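Local structure of C24 protein (Bizionia argentinensis JUB59, 6OV6) at the interface of chains A and B. The protein probably forms the trimeric receptor-binding tip of a long tail fibre of a temperate bacteriophage, and binds manganese ions. Sequence-based numbering; all coordinates share one arbitrary frame. Chains: chain A/B, C24 protein.

Contacts 1, 2 and 3 join the same two chains at three levels of a long, thin fibre. The centres of their C-alpha atoms lie about 24 Å apart for contacts 1 and 3, 59 Å for contacts 2 and 3, and 82 Å for contacts 1 and 2. Contact 3 therefore lies between the other two. No residue is shared. Strands pair between chains in contact 1 (267-275 with 164-167 and 181-182) and contact 3 (256-258 with 191-193); contact 2 joins loops near the far end. With contacts this spread out, the chains probably hold together along much of the shaft. The deposited assembly has three copies.

Contact 1: the interface of chains A and B. Residues chain A 164, 264-268; chain B 162-164, 181-185, 263.
A:Tyr267 starts the strand 267-275 and lies between two segments of chain B. A:Tyr267 N donates to B:Gly182 O over 2.9 Å, from above the carbonyl plane. Its CG sits in the crowded position between backbone N and carbonyl carbon (chi1 67°). A:Tyr267 CB meets the carbonyl O of B:Phe164 at 3.5 Å. From CG outward the ring lies flat over B:Gly182, whose amide N is over its centre. CD1 is near this N and CD2 near B:Gly182 C. A:Tyr267 CE1 reaches B:Gly182 N at 3.4 Å. CE2 is near B:Gly183 N and lies over a face of the A:Arg264 guanidinium. CZ meets B:Gly182 CA, and OH reaches B:Val181 O through a water. B:Thr184 N extends this pairing, donating to a lone pair of A:Arg264 O over 2.9 Å. On the other side, B:Phe164 N gives a nearly straight bond to A:Pro266 O (171° at H), and B:Phe164 O accepts from A:Tyr268 N. The B:Phe164 ring turns its edge to A:Pro266 O, and B:Phe164 CD2 touches A:Ala265 CB at 3.7 Å. A:Tyr268 and B:Val181 lie side by side, CD1 against CG1. The pairing is parallel to B:Phe164 and antiparallel to B:Gly182. Chain A thus adds a strand between two of chain B, which probably helps to hold the fibre subunits together.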
loop_
_atom_site.group_PDB
_atom_site.type_symbol
_atom_site.label_atom_id
_atom_site.label_comp_id
_atom_site.label_asym_id
_atom_site.label_seq_id
_atom_site.Cartn_x
_atom_site.Cartn_y
_atom_site.Cartn_z
ATOM N N PHE A 164 5.189 -0.980 3.432
ATOM C CA PHE A 164 3.971 -0.635 2.685
ATOM C C PHE A 164 4.461 0.286 1.581
ATOM O O PHE A 164 5.160 1.255 1.856
ATOM C CB PHE A 164 2.998 0.143 3.582
ATOM C CG PHE A 164 2.376 -0.757 4.609
ATOM C CD1 PHE A 164 1.201 -1.463 4.318
ATOM C CD2 PHE A 164 2.995 -0.958 5.842
ATOM C CE1 PHE A 164 0.625 -2.318 5.275
ATOM C CE2 PHE A 164 2.436 -1.834 6.794
ATOM C CZ PHE A 164 1.252 -2.503 6.504
ATOM N N ARG A 264 -1.200 0.577 11.710
ATOM C CA ARG A 264 -1.398 -0.140 10.443
ATOM C C ARG A 264 -2.832 -0.386 10.061
ATOM O O ARG A 264 -3.632 -0.829 10.890
ATOM C CB ARG A 264 -0.636 -1.458 10.436
ATOM C CG ARG A 264 0.869 -1.253 10.604
ATOM C CD ARG A 264 1.545 -2.568 10.880
ATOM N NE ARG A 264 1.188 -3.113 12.189
ATOM C CZ ARG A 264 1.737 -4.197 12.716
ATOM N NH1 ARG A 264 2.682 -4.856 12.062
ATOM N NH2 ARG A 264 1.373 -4.613 13.917
ATOM N N ALA A 265 -3.135 -0.123 8.781
ATOM C CA ALA A 265 -4.424 -0.405 8.173
ATOM C C ALA A 265 -4.439 -1.946 7.871
ATOM O O ALA A 265 -3.372 -2.580 8.019
ATOM C CB ALA A 265 -4.572 0.402 6.887
ATOM N N PRO A 266 -5.607 -2.564 7.493
ATOM C CA PRO A 266 -5.639 -4.017 7.236
ATOM C C PRO A 266 -4.640 -4.436 6.178
ATOM O O PRO A 266 -4.702 -3.946 5.061
ATOM C CB PRO A 266 -7.097 -4.283 6.842
ATOM C CG PRO A 266 -7.860 -3.172 7.558
ATOM C CD PRO A 266 -6.964 -1.986 7.365
ATOM N N TYR A 267 -3.668 -5.251 6.581
ATOM C CA TYR A 267 -2.545 -5.632 5.714
ATOM C C TYR A 267 -2.526 -7.119 5.374
ATOM O O TYR A 267 -3.146 -7.929 6.065
ATOM C CB TYR A 267 -1.205 -5.151 6.327
ATOM C CG TYR A 267 -0.780 -5.825 7.623
ATOM C CD1 TYR A 267 -0.237 -7.116 7.620
ATOM C CD2 TYR A 267 -0.851 -5.143 8.842
ATOM C CE1 TYR A 267 0.209 -7.716 8.806
ATOM C CE2 TYR A 267 -0.375 -5.715 10.023
ATOM C CZ TYR A 267 0.152 -7.000 9.998
ATOM O OH TYR A 267 0.559 -7.583 11.167
ATOM N N TYR A 268 -1.800 -7.468 4.314
ATOM C CA TYR A 268 -1.662 -8.842 3.823
ATOM C C TYR A 268 -0.215 -8.972 3.334
ATOM O O TYR A 268 0.236 -8.186 2.489
ATOM C CB TYR A 268 -2.657 -9.089 2.675
ATOM C CG TYR A 268 -2.897 -10.555 2.380
ATOM C CD1 TYR A 268 -4.096 -11.170 2.730
ATOM C CD2 TYR A 268 -1.935 -11.324 1.726
ATOM C CE1 TYR A 268 -4.342 -12.512 2.417
ATOM C CE2 TYR A 268 -2.160 -12.669 1.433
ATOM C CZ TYR A 268 -3.352 -13.268 1.814
ATOM O OH TYR A 268 -3.570 -14.597 1.515
ATOM N N GLY B 162 -9.727 -5.607 -0.172
ATOM C CA GLY B 162 -9.655 -4.669 0.951
ATOM C C GLY B 162 -8.327 -4.610 1.687
ATOM O O GLY B 162 -8.224 -3.964 2.738
ATOM N N SER B 163 -7.276 -5.245 1.134
ATOM C CA SER B 163 -5.991 -5.234 1.818
ATOM C C SER B 163 -4.971 -4.245 1.259
ATOM O O SER B 163 -4.942 -3.978 0.055
ATOM C CB SER B 163 -5.378 -6.641 1.798
ATOM O OG SER B 163 -5.993 -7.498 2.743
ATOM N N PHE B 164 -4.118 -3.748 2.158
ATOM C CA PHE B 164 -2.903 -2.981 1.868
ATOM C C PHE B 164 -1.795 -4.041 1.891
ATOM O O PHE B 164 -1.708 -4.810 2.834
ATOM C CB PHE B 164 -2.654 -1.944 2.974
ATOM C CG PHE B 164 -3.642 -0.806 2.875
ATOM C CD1 PHE B 164 -3.332 0.344 2.148
ATOM C CD2 PHE B 164 -4.891 -0.891 3.488
ATOM C CE1 PHE B 164 -4.263 1.396 2.033
ATOM C CE2 PHE B 164 -5.808 0.162 3.397
ATOM C CZ PHE B 164 -5.491 1.303 2.672
ATOM N N VAL B 181 -1.635 -11.560 8.235
ATOM C CA VAL B 181 -2.499 -10.382 8.234
ATOM C C VAL B 181 -2.518 -9.690 9.579
ATOM O O VAL B 181 -2.049 -10.238 10.588
ATOM C CB VAL B 181 -3.937 -10.710 7.714
ATOM C CG1 VAL B 181 -3.899 -11.271 6.293
ATOM C CG2 VAL B 181 -4.696 -11.666 8.655
ATOM N N GLY B 182 -3.041 -8.477 9.578
ATOM C CA GLY B 182 -3.201 -7.654 10.763
ATOM C C GLY B 182 -3.749 -6.307 10.372
ATOM O O GLY B 182 -4.260 -6.148 9.260
ATOM N N GLY B 183 -3.586 -5.332 11.265
ATOM C CA GLY B 183 -4.039 -3.969 11.039
ATOM C C GLY B 183 -5.539 -3.796 11.184
ATOM O O GLY B 183 -6.287 -4.779 11.234
ATOM N N THR B 184 -5.984 -2.527 11.278
ATOM C CA THR B 184 -7.413 -2.185 11.391
ATOM C C THR B 184 -7.699 -0.939 10.581
ATOM O O THR B 184 -6.849 -0.054 10.456
ATOM C CB THR B 184 -7.848 -1.950 12.880
ATOM O OG1 THR B 184 -7.169 -0.791 13.374
ATOM C CG2 THR B 184 -7.541 -3.144 13.821
ATOM N N LYS B 185 -8.913 -0.847 10.055
ATOM C CA LYS B 185 -9.355 0.293 9.267
ATOM C C LYS B 185 -9.495 1.529 10.175
ATOM O O LYS B 185 -9.164 2.650 9.776
ATOM C CB LYS B 185 -10.715 -0.044 8.659
ATOM C CG LYS B 185 -11.239 0.979 7.673
ATOM C CD LYS B 185 -12.611 0.566 7.089
ATOM C CE LYS B 185 -12.569 -0.573 6.105
ATOM N NZ LYS B 185 -13.844 -0.650 5.344
ATOM N N ASN B 263 -7.687 4.975 10.476
ATOM C CA ASN B 263 -6.283 4.551 10.604
ATOM C C ASN B 263 -5.562 4.473 9.248
ATOM O O ASN B 263 -4.377 4.134 9.203
ATOM C CB ASN B 263 -6.256 3.173 11.302
ATOM C CG ASN B 263 -4.981 2.867 12.023
ATOM O OD1 ASN B 263 -4.235 3.765 12.435
ATOM N ND2 ASN B 263 -4.725 1.601 12.250
HETATM O O HOH W 1 0.943 -10.366 11.160
#

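Contact 2: the interface of chains A and B. Residues chain A 228-229, 233-235; chain B 212-216.
This is a small loop-to-loop interface with one antiparallel beta bridge, and it probably helps to hold two chains of the deposited trimer together near one end of the fibre. A:Leu235 and B:Leu214 exchange a pair of backbone hydrogen bonds. A:Leu235 N donates to B:Leu214 O over 2.8 Å, and B:Leu214 N to A:Leu235 O over 3.0 Å. Both donors stand above the carbonyl plane of their acceptor. The two leucines touch through their CB atoms at 4.0 Å; both turn CG anti to the carbonyl carbon. Beside the bridge, A:Tyr234 lays one ring face against the chain B backbone. Its chi1 of -107° swings the ring across the turn. This face is covered twice. CD2 and CE2 lie over the amide N of B:Gly215, which is 3.5 Å from A:Tyr234 CE2. CD1 and CE1 lie over the carbonyl O of B:Gly213, 3.2 Å from A:Tyr234 CE1. The turn under the ring includes a cis peptide bond between B:Leu214 and B:Gly215. Further along, A:Gln229 CB meets the methyl CB of B:Ala216 at 3.9 Å. In the fold, the chain B loop lies between strands 199-202 and 223-225, and the chain A segments between strands 223-225 and 238-240.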
loop_
_atom_site.group_PDB
_atom_site.type_symbol
_atom_site.label_atom_id
_atom_site.label_comp_id
_atom_site.label_asym_id
_atom_site.label_seq_id
_atom_site.Cartn_x
_atom_site.Cartn_y
_atom_site.Cartn_z
ATOM N N GLN A 228 -29.191 28.985 72.913
ATOM C CA GLN A 228 -29.654 29.305 74.284
ATOM C C GLN A 228 -29.467 30.786 74.578
ATOM O O GLN A 228 -28.457 31.384 74.172
ATOM C CB GLN A 228 -28.822 28.526 75.344
ATOM C CG GLN A 228 -28.760 27.013 75.183
ATOM C CD GLN A 228 -30.012 26.381 75.714
ATOM O OE1 GLN A 228 -31.053 26.391 75.058
ATOM N NE2 GLN A 228 -29.947 25.872 76.938
ATOM N N GLN A 229 -30.389 31.335 75.386
ATOM C CA GLN A 229 -30.329 32.703 75.865
ATOM C C GLN A 229 -30.380 32.680 77.387
ATOM O O GLN A 229 -31.326 32.135 77.965
ATOM C CB GLN A 229 -31.464 33.544 75.286
ATOM C CG GLN A 229 -31.500 34.944 75.889
ATOM C CD GLN A 229 -32.465 35.866 75.211
ATOM O OE1 GLN A 229 -33.293 35.457 74.397
ATOM N NE2 GLN A 229 -32.388 37.140 75.564
ATOM N N GLU A 233 -26.055 39.940 81.183
ATOM C CA GLU A 233 -25.627 41.197 80.580
ATOM C C GLU A 233 -25.320 40.892 79.107
ATOM O O GLU A 233 -24.658 39.889 78.840
ATOM C CB GLU A 233 -24.383 41.746 81.319
ATOM C CG GLU A 233 -24.653 42.199 82.744
ATOM C CD GLU A 233 -25.673 43.318 82.854
ATOM O OE1 GLU A 233 -26.848 43.018 83.171
ATOM O OE2 GLU A 233 -25.317 44.480 82.553
ATOM N N TYR A 234 -25.905 41.663 78.167
ATOM C CA TYR A 234 -25.716 41.484 76.718
ATOM C C TYR A 234 -24.234 41.546 76.305
ATOM O O TYR A 234 -23.487 42.355 76.856
ATOM C CB TYR A 234 -26.524 42.525 75.919
ATOM C CG TYR A 234 -27.751 41.978 75.217
ATOM C CD1 TYR A 234 -28.055 42.351 73.910
ATOM C CD2 TYR A 234 -28.650 41.142 75.882
ATOM C CE1 TYR A 234 -29.210 41.887 73.272
ATOM C CE2 TYR A 234 -29.798 40.660 75.250
ATOM C CZ TYR A 234 -30.077 41.038 73.947
ATOM O OH TYR A 234 -31.213 40.560 73.333
ATOM N N LEU A 235 -23.807 40.636 75.404
ATOM C CA LEU A 235 -22.442 40.614 74.865
ATOM C C LEU A 235 -22.449 41.431 73.587
ATOM O O LEU A 235 -22.927 40.970 72.552
ATOM C CB LEU A 235 -21.924 39.173 74.635
ATOM C CG LEU A 235 -21.981 38.235 75.852
ATOM C CD1 LEU A 235 -21.594 36.822 75.456
ATOM C CD2 LEU A 235 -21.085 38.731 76.993
ATOM N N SER B 212 -28.571 41.253 66.925
ATOM C CA SER B 212 -27.901 42.114 67.910
ATOM C C SER B 212 -26.984 41.346 68.858
ATOM O O SER B 212 -26.667 40.180 68.601
ATOM C CB SER B 212 -28.935 42.945 68.675
ATOM O OG SER B 212 -29.982 42.133 69.179
ATOM N N GLY B 213 -26.543 42.009 69.931
ATOM C CA GLY B 213 -25.689 41.423 70.954
ATOM C C GLY B 213 -26.285 40.164 71.567
ATOM O O GLY B 213 -27.484 39.897 71.426
ATOM N N LEU B 214 -25.444 39.368 72.213
ATOM C CA LEU B 214 -25.876 38.100 72.790
ATOM C C LEU B 214 -26.381 38.232 74.244
ATOM O O LEU B 214 -25.595 38.563 75.112
ATOM C CB LEU B 214 -24.754 37.066 72.692
ATOM C CG LEU B 214 -24.557 36.381 71.331
ATOM C CD1 LEU B 214 -24.309 37.386 70.189
ATOM C CD2 LEU B 214 -23.395 35.421 71.421
ATOM N N GLY B 215 -27.663 37.944 74.509
ATOM C CA GLY B 215 -28.657 37.504 73.540
ATOM C C GLY B 215 -28.413 36.064 73.126
ATOM O O GLY B 215 -27.808 35.293 73.872
ATOM N N ALA B 216 -28.858 35.689 71.933
ATOM C CA ALA B 216 -28.643 34.319 71.459
ATOM C C ALA B 216 -28.251 34.307 69.997
ATOM O O ALA B 216 -28.543 35.262 69.262
ATOM C CB ALA B 216 -29.887 33.470 71.679
#

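Contact 3: the interface of chains A and B. Residues chain A 189, 255-259; chain B 189-193, 256.
The carbonyl O of A:Thr257 is gripped twice, by B:Asn192 N over 2.9 Å and by a water. The same water also takes B:Asn192 ND2, so the side-chain amide backs up the backbone bond. B:Asn192 N comes from above the carbonyl plane. This is an antiparallel beta pairing in a C24-like protein, putatively a phage fibre tip, between strand 256-258 of chain A and strand 191-193 of chain B. In return, A:Thr257 N donates to B:Asn192 O over 2.8 Å, nearly along the C=O axis. Two residues on, just past the strand, A:Asn259 N donates to B:Ser190 O over 2.9 Å, again from above the plane.

The side chains of this pair meet as well. B:Ser190 OG gives its hydrogen to A:Asn259 OD1 over 2.9 Å, in the amide plane and on a lone pair. B:Ser190 holds OG in the crowded position between backbone N and carbonyl carbon (chi1 64°), while A:Asn259 has CG beside its own backbone N (chi1 -67°). A second water joins A:Asn259 O to B:Ser190 N.

Beneath the strands, A:Phe256 and B:Phe256 cross obliquely. A:Phe256 CE1 comes edge-on over the centre of the B:Phe256 face, 3.7 Å from B:Phe256 CG, with the planes at 59°. Both rings have CG anti to the backbone N. A:Phe256 CZ touches B:Gly191 CA at 3.7 Å. Beyond B:Ser190, at the end away from B:Leu193, A:Pro189 CG meets B:Pro189 CB at 3.8 Å.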
loop_
_atom_site.group_PDB
_atom_site.type_symbol
_atom_site.label_atom_id
_atom_site.label_comp_id
_atom_site.label_asym_id
_atom_site.label_seq_id
_atom_site.Cartn_x
_atom_site.Cartn_y
_atom_site.Cartn_z
ATOM N N PRO A 189 -1.248 8.559 20.948
ATOM C CA PRO A 189 -1.914 9.870 20.889
ATOM C C PRO A 189 -1.495 10.748 22.061
ATOM O O PRO A 189 -1.180 10.242 23.145
ATOM C CB PRO A 189 -3.413 9.512 20.977
ATOM C CG PRO A 189 -3.442 8.230 21.699
ATOM C CD PRO A 189 -2.230 7.486 21.173
ATOM N N THR A 255 -2.852 16.211 33.083
ATOM C CA THR A 255 -1.940 15.727 32.048
ATOM C C THR A 255 -2.596 14.488 31.432
ATOM O O THR A 255 -3.047 13.609 32.150
ATOM C CB THR A 255 -0.557 15.394 32.653
ATOM O OG1 THR A 255 0.030 16.630 33.066
ATOM C CG2 THR A 255 0.394 14.675 31.642
ATOM N N PHE A 256 -2.597 14.419 30.110
ATOM C CA PHE A 256 -3.102 13.269 29.380
ATOM C C PHE A 256 -1.918 12.357 29.055
ATOM O O PHE A 256 -0.910 12.849 28.531
ATOM C CB PHE A 256 -3.780 13.732 28.067
ATOM C CG PHE A 256 -4.250 12.579 27.193
ATOM C CD1 PHE A 256 -5.432 11.899 27.483
ATOM C CD2 PHE A 256 -3.511 12.181 26.088
ATOM C CE1 PHE A 256 -5.872 10.843 26.672
ATOM C CE2 PHE A 256 -3.945 11.125 25.276
ATOM C CZ PHE A 256 -5.105 10.438 25.591
ATOM N N THR A 257 -2.051 11.054 29.337
ATOM C CA THR A 257 -1.056 10.028 29.007
ATOM C C THR A 257 -1.738 9.037 28.062
ATOM O O THR A 257 -2.588 8.268 28.504
ATOM C CB THR A 257 -0.463 9.359 30.273
ATOM O OG1 THR A 257 0.216 10.368 31.034
ATOM C CG2 THR A 257 0.531 8.234 29.939
ATOM N N GLY A 258 -1.383 9.069 26.780
ATOM C CA GLY A 258 -2.014 8.179 25.808
ATOM C C GLY A 258 -1.538 6.748 25.878
ATOM O O GLY A 258 -0.434 6.465 26.359
ATOM N N ASN A 259 -2.376 5.807 25.377
ATOM C CA ASN A 259 -2.001 4.405 25.267
ATOM C C ASN A 259 -1.504 4.208 23.826
ATOM O O ASN A 259 -2.073 4.786 22.917
ATOM C CB ASN A 259 -3.201 3.490 25.481
ATOM C CG ASN A 259 -3.733 3.540 26.900
ATOM O OD1 ASN A 259 -4.944 3.649 27.139
ATOM N ND2 ASN A 259 -2.831 3.507 27.855
ATOM N N PRO B 189 -8.476 6.409 19.965
ATOM C CA PRO B 189 -7.411 6.718 20.931
ATOM C C PRO B 189 -7.945 6.553 22.364
ATOM O O PRO B 189 -9.132 6.751 22.612
ATOM C CB PRO B 189 -7.071 8.180 20.631
ATOM C CG PRO B 189 -8.323 8.746 20.065
ATOM C CD PRO B 189 -8.869 7.609 19.216
ATOM N N SER B 190 -7.072 6.129 23.263
ATOM C CA SER B 190 -7.440 5.964 24.666
ATOM C C SER B 190 -6.285 6.494 25.505
ATOM O O SER B 190 -5.152 6.607 25.025
ATOM C CB SER B 190 -7.735 4.493 24.965
ATOM O OG SER B 190 -6.604 3.655 24.798
ATOM N N GLY B 191 -6.576 6.822 26.748
ATOM C CA GLY B 191 -5.524 7.315 27.621
ATOM C C GLY B 191 -6.070 7.666 28.974
ATOM O O GLY B 191 -7.271 7.527 29.219
ATOM N N ASN B 192 -5.186 8.129 29.832
ATOM C CA ASN B 192 -5.535 8.464 31.214
ATOM C C ASN B 192 -5.161 9.867 31.603
ATOM O O ASN B 192 -4.264 10.467 31.023
ATOM C CB ASN B 192 -4.878 7.459 32.155
ATOM C CG ASN B 192 -5.435 6.075 31.979
ATOM O OD1 ASN B 192 -6.573 5.792 32.347
ATOM N ND2 ASN B 192 -4.662 5.202 31.362
ATOM N N LEU B 193 -5.887 10.403 32.574
ATOM C CA LEU B 193 -5.600 11.707 33.132
ATOM C C LEU B 193 -5.029 11.504 34.522
ATOM O O LEU B 193 -5.456 10.590 35.241
ATOM C CB LEU B 193 -6.869 12.545 33.251
ATOM C CG LEU B 193 -7.486 13.127 31.998
ATOM C CD1 LEU B 193 -8.441 14.164 32.398
ATOM C CD2 LEU B 193 -6.492 13.782 31.095
ATOM N N PHE B 256 -11.327 9.788 29.982
ATOM C CA PHE B 256 -11.215 10.203 28.594
ATOM C C PHE B 256 -11.967 9.169 27.738
ATOM O O PHE B 256 -11.726 7.971 27.880
ATOM C CB PHE B 256 -9.732 10.259 28.156
ATOM C CG PHE B 256 -9.548 10.585 26.685
ATOM C CD1 PHE B 256 -9.615 11.892 26.235
ATOM C CD2 PHE B 256 -9.264 9.579 25.764
ATOM C CE1 PHE B 256 -9.422 12.198 24.886
ATOM C CE2 PHE B 256 -9.093 9.876 24.405
ATOM C CZ PHE B 256 -9.173 11.181 23.972
HETATM O O HOH W 2 -4.627 4.923 22.057
HETATM O O HOH W 3 -2.339 5.780 29.783
#